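Local coordinates for GTP-binding protein (Thermus thermophilus, PDB 2DBY), which binds guanine nucleotide, here GDP, and probably acts as a ribosome-associated ATPase of the OBG family, at residues E132-L135 with L136-D139; L140-L143 with E144-E148; R158-L161 with P162-E165; R302-K305 with A306-A310. All coordinates share one frame; numbering follows the deposited sequence.

Interactions 1, 2 and 3 follow one another along the antiparallel helical hairpin that projects from the G domain. Interactions 1 and 2 are successive turns of helix 124-156, their centres about 13 Å apart. Interaction 3 lies at the turn into helix 161-175, about 14 Å from interaction 2 and 24 Å from interaction 1, centre to centre. Interactions 2 and 3 touch: L147 O meets L164 CD1 at 3.8 Å, and R146 NH2 lies 3.6 Å from R160 NH2, both guanidinium groups sharing the carboxylate of E195. Interaction 4 belongs to the C-terminal domain, its centre 29 to 34 Å from the others. All four lie away from the GDP pocket.

Interaction 1: E132-L135 with L136-D139; sequences ETEL and LLAD
L136 packs back along its helix onto E132, one turn earlier, and the leucine branch point does most of the touching. L136 CG sits 3.4 Å from E132 OE2, and L136 CD1 lies 3.9 Å from the methylene E132 CG. The glutamate reaches this place because its CG is anti to the backbone N (chi1 177°) and the chain then bends at chi2, which brings the carboxylate round beside the leucine. Its other oxygen, OE1, forms a salt bridge with R181. T133 and L137 run side by side in the same direction, T133 CG2 resting 4.2 Å from L137 CD1, while E134 OE1 stands 4.0 Å from that same methyl. The polar end of E134 is held through OE2 by H84. These are i to i+4 and i to i+3 contacts within helix 124-156, the first arm of the helical hairpin, part of which (133-167) is predicted to form a coiled coil; L174 of the second arm, helix 161-175, packs on L136. An alanine here is likely to leave a gap beside the E132 carboxylate and L174. The backbone bonds run i to i+4. L136 N reaches E132 O at 2.9 Å with an N-H...O angle of 156°, L137 N reaches T133 O at 3.0 Å, and A138 N spans a longer 3.2 Å to E134 O. D139 N bonds L135 O, and the D139 carboxylate uses its two oxygens separately, OD1 on the backbone N of L199 and OD2 on the hydroxyl of T200.

Interaction 2: L140-L143 with E144-E148; sequences LATL and ERRLE
The R145 guanidinium lies flat over the backbone of A141, with A141 O 3.6 Å above its plane and over its centre; NH1 also comes within 3.8 Å of A141 CB. This is an i to i+4 side-chain contact along helix 124-156, the first arm of the helical hairpin, whose inner side here meets helix 161-175 through L140, L143 and L147. The arginine returns over the preceding turn because its chain bends at chi3 (-74°), after an extended start. E144 lies back in a similar way over L140: its carboxyl carbon CD is 3.2 Å from L140 O, while E144 OE2 approaches A141 CA at 3.7 Å. E144 OE1 is hydrogen-bonded to the hydroxyl of Y171 on the second arm, tying the two helices together. With an alanine in place of E144, the Y171 hydroxyl is likely to lose this partner. R146 takes a different course, its CG passing 4.2 Å from T142 CG2 before the chain bends twice and turns away to a salt bridge with E195. Beneath these side chains the i to i+4 backbone bonds continue, the tightest being L147 N to L143 O at 2.8 Å. T142 OG1, besides bonding A138 O one turn earlier, holds a water at 2.6 Å, which lies at the edge of the R145 guanidinium, in its plane, and takes a weak hydrogen bond from NH2 at 3.4 Å.

Interaction 3: R158-L161 with P162-E165; sequences RERL and PLLE
The guanidinium of R160 meets L163 obliquely, NH1 lying 3.6 Å from L163 CD2. Two bends in the arginine chain, at chi2 and chi3, bring its end back toward the leucine. The same group makes salt bridges through NE to E153 on helix 124-156 and through NH2 to E195 on helix 187-195. The second flat group, the carboxylate of E165, has OE1 3.7 Å from L161 CD1, and L164 CD2 lies 4.1 Å from the same methyl. L161 carries both contacts because its CG is anti to the backbone N (chi1 -173°). P162 CD lies 3.4 Å from L161 CB, a closeness set by the peptide link between the two residues. All this lies at the tip of the helical hairpin, where a short 3-10 segment leads into helix 161-175 and P162 occupies its first turn. Backbone bonds lead from the 3-10 segment into the helix: L161 N bonds R158 O within the turn, and L164 N takes R160 O at 3.3 Å, in the carbonyl plane, while a weaker bond from L163 N reaches the same oxygen at a poor angle of 123°. E165 N then bonds L161 O at 3.0 Å. P162 has no N-H to give, which suits a first-turn residue whose amide needs no acceptor inside the helix. E195, which R146 also bridges, is thus gripped by two arginines, which probably favours its ionised form.

Interaction 4: R302-K305 with A306-A310; sequences RGTK and APRAA
T304 presses its methyl onto R308: CG2 touches CB and CG of the arginine, each at 3.6 Å, and its CD at 3.7 Å. The two side chains cross at about a right angle. R308 CG stands anti to its backbone N (chi1 178°), which lays the aliphatic run across the threonine methyl, and T304 CG2 also meets the backbone A309 N at 3.7 Å. The hydroxyl takes no part in this packing; T304 OG1 bonds R301 O instead. K305 holds the N-cap position of helix 306-313, its carbonyl oxygen receiving A309 N at 2.9 Å in a nearly straight bond (163°). P307, in the first turn, brings its ring CD to 3.6 Å from K305 CB. This turn joins strand 295-301 to the helix in the C-terminal domain, whose sequence family belongs to the ubiquitin-like clan, and strand pair 284-290 with 295-301 followed by a helix is consistent with a beta-grasp fold. Inward, A309 packs on F287 of strand 284-290 and on V356. Outward, the contact loosens: the R308 side chain, exposed overall, also touches E318 of helix 315-319, and the K305 chain leads away from the helix to a salt bridge between NZ and E355.

Interaction 1: E132-L135 with L136-D139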
# COMPACT_ATOMS: atom_id res chain seq x y z
N GLU A 132 15.30 3.18 11.17
CA GLU A 132 15.97 3.56 9.93
C GLU A 132 17.44 3.20 9.99
O GLU A 132 18.01 2.72 9.02
CB GLU A 132 15.76 5.05 9.68
CG GLU A 132 16.46 5.65 8.46
CD GLU A 132 16.02 5.07 7.13
OE1 GLU A 132 14.86 4.60 7.00
OE2 GLU A 132 16.86 5.10 6.19
N THR A 133 18.07 3.42 11.14
CA THR A 133 19.49 3.07 11.28
C THR A 133 19.73 1.57 11.04
O THR A 133 20.65 1.20 10.31
CB THR A 133 19.99 3.53 12.66
OG1 THR A 133 20.13 4.96 12.60
CG2 THR A 133 21.34 2.89 13.02
N GLU A 134 18.89 0.70 11.60
CA GLU A 134 19.06 -0.73 11.36
C GLU A 134 18.84 -1.09 9.87
O GLU A 134 19.54 -1.95 9.31
CB GLU A 134 18.08 -1.55 12.23
CG GLU A 134 18.31 -1.43 13.76
CD GLU A 134 19.77 -1.64 14.17
OE1 GLU A 134 20.43 -0.64 14.52
OE2 GLU A 134 20.25 -2.80 14.14
N LEU A 135 17.88 -0.44 9.22
CA LEU A 135 17.65 -0.74 7.80
C LEU A 135 18.84 -0.28 6.94
O LEU A 135 19.23 -0.94 5.97
CB LEU A 135 16.37 -0.07 7.29
CG LEU A 135 15.08 -0.41 8.05
CD1 LEU A 135 13.90 0.21 7.30
CD2 LEU A 135 14.91 -1.92 8.12
N LEU A 136 19.40 0.87 7.31
CA LEU A 136 20.54 1.43 6.60
C LEU A 136 21.74 0.50 6.73
O LEU A 136 22.41 0.24 5.75
CB LEU A 136 20.91 2.81 7.15
CG LEU A 136 20.07 4.00 6.70
CD1 LEU A 136 20.29 5.16 7.65
CD2 LEU A 136 20.47 4.39 5.27
N LEU A 137 21.99 -0.01 7.94
CA LEU A 137 23.13 -0.90 8.16
C LEU A 137 23.00 -2.15 7.30
O LEU A 137 23.98 -2.63 6.72
CB LEU A 137 23.24 -1.27 9.64
CG LEU A 137 23.72 -0.11 10.52
CD1 LEU A 137 23.60 -0.50 12.01
CD2 LEU A 137 25.15 0.23 10.19
N ALA A 138 21.79 -2.69 7.21
CA ALA A 138 21.61 -3.89 6.39
C ALA A 138 21.83 -3.57 4.90
O ALA A 138 22.46 -4.36 4.16
CB ALA A 138 20.18 -4.46 6.59
N ASP A 139 21.33 -2.42 4.47
CA ASP A 139 21.44 -2.00 3.07
C ASP A 139 22.89 -1.71 2.67
O ASP A 139 23.28 -1.98 1.52
CB ASP A 139 20.61 -0.76 2.80
CG ASP A 139 19.13 -1.08 2.56
OD1 ASP A 139 18.79 -2.27 2.45
OD2 ASP A 139 18.32 -0.13 2.47

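Interaction 2: L140-L143 with E144-E148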
# COMPACT_ATOMS: atom_id res chain seq x y z
N LEU A 140 23.66 -1.15 3.61
CA LEU A 140 25.07 -0.84 3.30
C LEU A 140 25.81 -2.16 3.08
O LEU A 140 26.62 -2.27 2.18
CB LEU A 140 25.71 -0.02 4.43
CG LEU A 140 25.22 1.43 4.47
CD1 LEU A 140 25.62 2.12 5.79
CD2 LEU A 140 25.85 2.17 3.29
N ALA A 141 25.52 -3.16 3.91
CA ALA A 141 26.15 -4.47 3.74
C ALA A 141 25.74 -5.09 2.40
O ALA A 141 26.54 -5.69 1.69
CB ALA A 141 25.74 -5.40 4.91
N THR A 142 24.46 -4.95 2.04
CA THR A 142 23.99 -5.47 0.77
C THR A 142 24.72 -4.78 -0.38
O THR A 142 25.15 -5.43 -1.33
CB THR A 142 22.49 -5.23 0.60
OG1 THR A 142 21.81 -6.02 1.55
CG2 THR A 142 22.02 -5.59 -0.83
N LEU A 143 24.85 -3.46 -0.28
CA LEU A 143 25.52 -2.71 -1.33
C LEU A 143 26.98 -3.12 -1.45
O LEU A 143 27.49 -3.25 -2.56
CB LEU A 143 25.42 -1.20 -1.06
CG LEU A 143 24.08 -0.59 -1.47
CD1 LEU A 143 23.92 0.77 -0.83
CD2 LEU A 143 24.01 -0.50 -2.99
N GLU A 144 27.65 -3.32 -0.32
CA GLU A 144 29.07 -3.71 -0.36
C GLU A 144 29.19 -5.02 -1.10
O GLU A 144 30.08 -5.19 -1.94
CB GLU A 144 29.63 -3.81 1.07
CG GLU A 144 29.79 -2.41 1.72
CD GLU A 144 29.68 -2.38 3.25
OE1 GLU A 144 29.61 -1.26 3.80
OE2 GLU A 144 29.66 -3.46 3.89
N ARG A 145 28.30 -5.96 -0.81
CA ARG A 145 28.35 -7.25 -1.50
C ARG A 145 28.05 -7.10 -2.99
O ARG A 145 28.72 -7.70 -3.83
CB ARG A 145 27.36 -8.24 -0.88
CG ARG A 145 27.76 -8.74 0.48
CD ARG A 145 26.81 -9.86 0.92
NE ARG A 145 25.49 -9.37 1.33
CZ ARG A 145 25.20 -8.93 2.56
NH1 ARG A 145 26.14 -8.90 3.50
NH2 ARG A 145 23.98 -8.52 2.85
N ARG A 146 27.04 -6.29 -3.34
CA ARG A 146 26.71 -6.12 -4.76
C ARG A 146 27.80 -5.36 -5.53
O ARG A 146 28.08 -5.69 -6.68
CB ARG A 146 25.36 -5.38 -4.92
CG ARG A 146 24.16 -6.14 -4.37
CD ARG A 146 24.15 -7.58 -4.86
NE ARG A 146 23.88 -7.66 -6.29
CZ ARG A 146 24.20 -8.69 -7.05
NH1 ARG A 146 24.82 -9.75 -6.53
NH2 ARG A 146 23.88 -8.68 -8.34
N LEU A 147 28.42 -4.36 -4.90
CA LEU A 147 29.46 -3.60 -5.60
C LEU A 147 30.59 -4.54 -6.02
O LEU A 147 31.11 -4.44 -7.13
CB LEU A 147 30.01 -2.48 -4.71
CG LEU A 147 29.12 -1.23 -4.57
CD1 LEU A 147 29.63 -0.35 -3.46
CD2 LEU A 147 29.10 -0.45 -5.91
N GLU A 148 30.95 -5.46 -5.14
CA GLU A 148 32.02 -6.41 -5.45
C GLU A 148 31.61 -7.33 -6.59
O GLU A 148 32.38 -7.52 -7.52
CB GLU A 148 32.38 -7.24 -4.21
CG GLU A 148 32.77 -6.40 -3.00
CD GLU A 148 33.98 -6.94 -2.24
OE1 GLU A 148 34.27 -6.42 -1.14
OE2 GLU A 148 34.64 -7.88 -2.75
O HOH W 1 21.22 -8.44 0.88

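Interaction 3: R158-L161 with P162-E165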
# COMPACT_ATOMS: atom_id res chain seq x y z
N ARG A 158 29.03 -5.79 -20.32
CA ARG A 158 28.72 -4.37 -20.17
C ARG A 158 27.26 -4.07 -19.78
O ARG A 158 26.96 -2.97 -19.27
CB ARG A 158 29.05 -3.60 -21.47
CG ARG A 158 28.06 -3.80 -22.61
CD ARG A 158 28.22 -2.72 -23.69
NE ARG A 158 27.14 -2.75 -24.69
CZ ARG A 158 26.97 -1.84 -25.64
NH1 ARG A 158 27.81 -0.81 -25.75
NH2 ARG A 158 25.96 -1.95 -26.50
N GLU A 159 26.35 -5.02 -20.00
CA GLU A 159 24.95 -4.81 -19.65
C GLU A 159 24.74 -4.67 -18.14
O GLU A 159 23.69 -4.22 -17.68
CB GLU A 159 24.10 -5.97 -20.17
CG GLU A 159 23.17 -5.61 -21.33
CD GLU A 159 23.85 -4.83 -22.43
OE1 GLU A 159 24.08 -3.61 -22.25
OE2 GLU A 159 24.17 -5.44 -23.47
N ARG A 160 25.73 -5.10 -17.37
CA ARG A 160 25.66 -5.03 -15.92
C ARG A 160 26.21 -3.69 -15.42
O ARG A 160 25.96 -3.29 -14.28
CB ARG A 160 26.48 -6.18 -15.32
CG ARG A 160 26.07 -7.58 -15.81
CD ARG A 160 24.65 -7.88 -15.36
NE ARG A 160 24.61 -8.22 -13.93
CZ ARG A 160 23.52 -8.14 -13.18
NH1 ARG A 160 22.38 -7.72 -13.71
NH2 ARG A 160 23.57 -8.48 -11.90
N LEU A 161 26.95 -2.99 -16.27
CA LEU A 161 27.56 -1.73 -15.85
C LEU A 161 26.59 -0.68 -15.26
O LEU A 161 26.91 -0.02 -14.25
CB LEU A 161 28.35 -1.15 -17.03
CG LEU A 161 29.20 0.08 -16.77
CD1 LEU A 161 30.11 -0.12 -15.57
CD2 LEU A 161 30.02 0.36 -18.00
N PRO A 162 25.41 -0.51 -15.86
CA PRO A 162 24.51 0.49 -15.28
C PRO A 162 24.13 0.17 -13.83
O PRO A 162 23.96 1.09 -13.00
CB PRO A 162 23.30 0.47 -16.22
CG PRO A 162 23.92 0.08 -17.55
CD PRO A 162 24.91 -0.98 -17.17
N LEU A 163 23.95 -1.10 -13.50
CA LEU A 163 23.60 -1.43 -12.12
C LEU A 163 24.77 -1.10 -11.19
O LEU A 163 24.58 -0.62 -10.07
CB LEU A 163 23.24 -2.92 -11.99
CG LEU A 163 21.83 -3.28 -12.49
CD1 LEU A 163 21.78 -3.23 -14.02
CD2 LEU A 163 21.49 -4.68 -11.99
N LEU A 164 25.99 -1.35 -11.65
CA LEU A 164 27.16 -1.04 -10.83
C LEU A 164 27.22 0.47 -10.56
O LEU A 164 27.49 0.89 -9.43
CB LEU A 164 28.45 -1.49 -11.55
CG LEU A 164 29.76 -1.08 -10.88
CD1 LEU A 164 29.91 -1.79 -9.51
CD2 LEU A 164 30.93 -1.44 -11.80
N GLU A 165 26.99 1.29 -11.59
CA GLU A 165 27.07 2.74 -11.40
C GLU A 165 25.96 3.27 -10.50
O GLU A 165 26.16 4.19 -9.70
CB GLU A 165 27.08 3.44 -12.75
CG GLU A 165 28.26 2.97 -13.65
CD GLU A 165 29.58 2.94 -12.89
OE1 GLU A 165 29.98 1.85 -12.40
OE2 GLU A 165 30.23 4.01 -12.76

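Interaction 4: R302-K305 with A306-A310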
# COMPACT_ATOMS: atom_id res chain seq x y z
N ARG A 302 -0.00 -0.12 -10.53
CA ARG A 302 -0.01 0.85 -11.61
C ARG A 302 0.99 0.36 -12.66
O ARG A 302 2.12 -0.01 -12.32
CB ARG A 302 0.38 2.23 -11.08
CG ARG A 302 0.54 3.30 -12.16
CD ARG A 302 0.51 4.71 -11.57
NE ARG A 302 -0.86 5.18 -11.32
CZ ARG A 302 -1.62 4.82 -10.29
NH1 ARG A 302 -1.16 3.98 -9.37
NH2 ARG A 302 -2.86 5.30 -10.18
N GLY A 303 0.57 0.33 -13.92
CA GLY A 303 1.44 -0.13 -14.99
C GLY A 303 0.96 -1.44 -15.58
O GLY A 303 1.36 -1.82 -16.68
N THR A 304 0.10 -2.13 -14.84
CA THR A 304 -0.48 -3.40 -15.25
C THR A 304 -1.34 -3.23 -16.51
O THR A 304 -2.19 -2.34 -16.58
CB THR A 304 -1.36 -3.99 -14.11
OG1 THR A 304 -0.55 -4.21 -12.94
CG2 THR A 304 -2.00 -5.32 -14.54
N LYS A 305 -1.11 -4.09 -17.50
CA LYS A 305 -1.85 -4.05 -18.77
C LYS A 305 -3.14 -4.85 -18.69
O LYS A 305 -3.33 -5.66 -17.78
CB LYS A 305 -1.02 -4.65 -19.90
CG LYS A 305 0.40 -4.15 -20.00
CD LYS A 305 0.46 -2.74 -20.50
CE LYS A 305 1.84 -2.47 -21.09
NZ LYS A 305 1.92 -1.10 -21.66
N ALA A 306 -4.00 -4.64 -19.68
CA ALA A 306 -5.30 -5.30 -19.73
C ALA A 306 -5.26 -6.82 -19.53
O ALA A 306 -6.06 -7.37 -18.78
CB ALA A 306 -6.01 -4.95 -21.04
N PRO A 307 -4.33 -7.53 -20.20
CA PRO A 307 -4.24 -8.99 -20.06
C PRO A 307 -3.97 -9.45 -18.63
O PRO A 307 -4.62 -10.37 -18.13
CB PRO A 307 -3.09 -9.36 -21.00
CG PRO A 307 -3.13 -8.27 -22.04
CD PRO A 307 -3.38 -7.04 -21.22
N ARG A 308 -3.01 -8.82 -17.96
CA ARG A 308 -2.70 -9.20 -16.60
C ARG A 308 -3.88 -8.82 -15.72
O ARG A 308 -4.24 -9.56 -14.80
CB ARG A 308 -1.44 -8.50 -16.10
CG ARG A 308 -1.11 -8.84 -14.65
CD ARG A 308 0.25 -8.28 -14.28
NE ARG A 308 1.31 -9.04 -14.95
CZ ARG A 308 2.52 -8.55 -15.20
NH1 ARG A 308 2.83 -7.30 -14.86
NH2 ARG A 308 3.44 -9.32 -15.79
N ALA A 309 -4.49 -7.68 -16.01
CA ALA A 309 -5.65 -7.26 -15.22
C ALA A 309 -6.74 -8.34 -15.34
O ALA A 309 -7.34 -8.76 -14.33
CB ALA A 309 -6.18 -5.92 -15.74
N ALA A 310 -6.98 -8.79 -16.57
CA ALA A 310 -7.97 -9.84 -16.83
C ALA A 310 -7.64 -11.09 -16.04
O ALA A 310 -8.53 -11.80 -15.59
CB ALA A 310 -8.03 -10.17 -18.33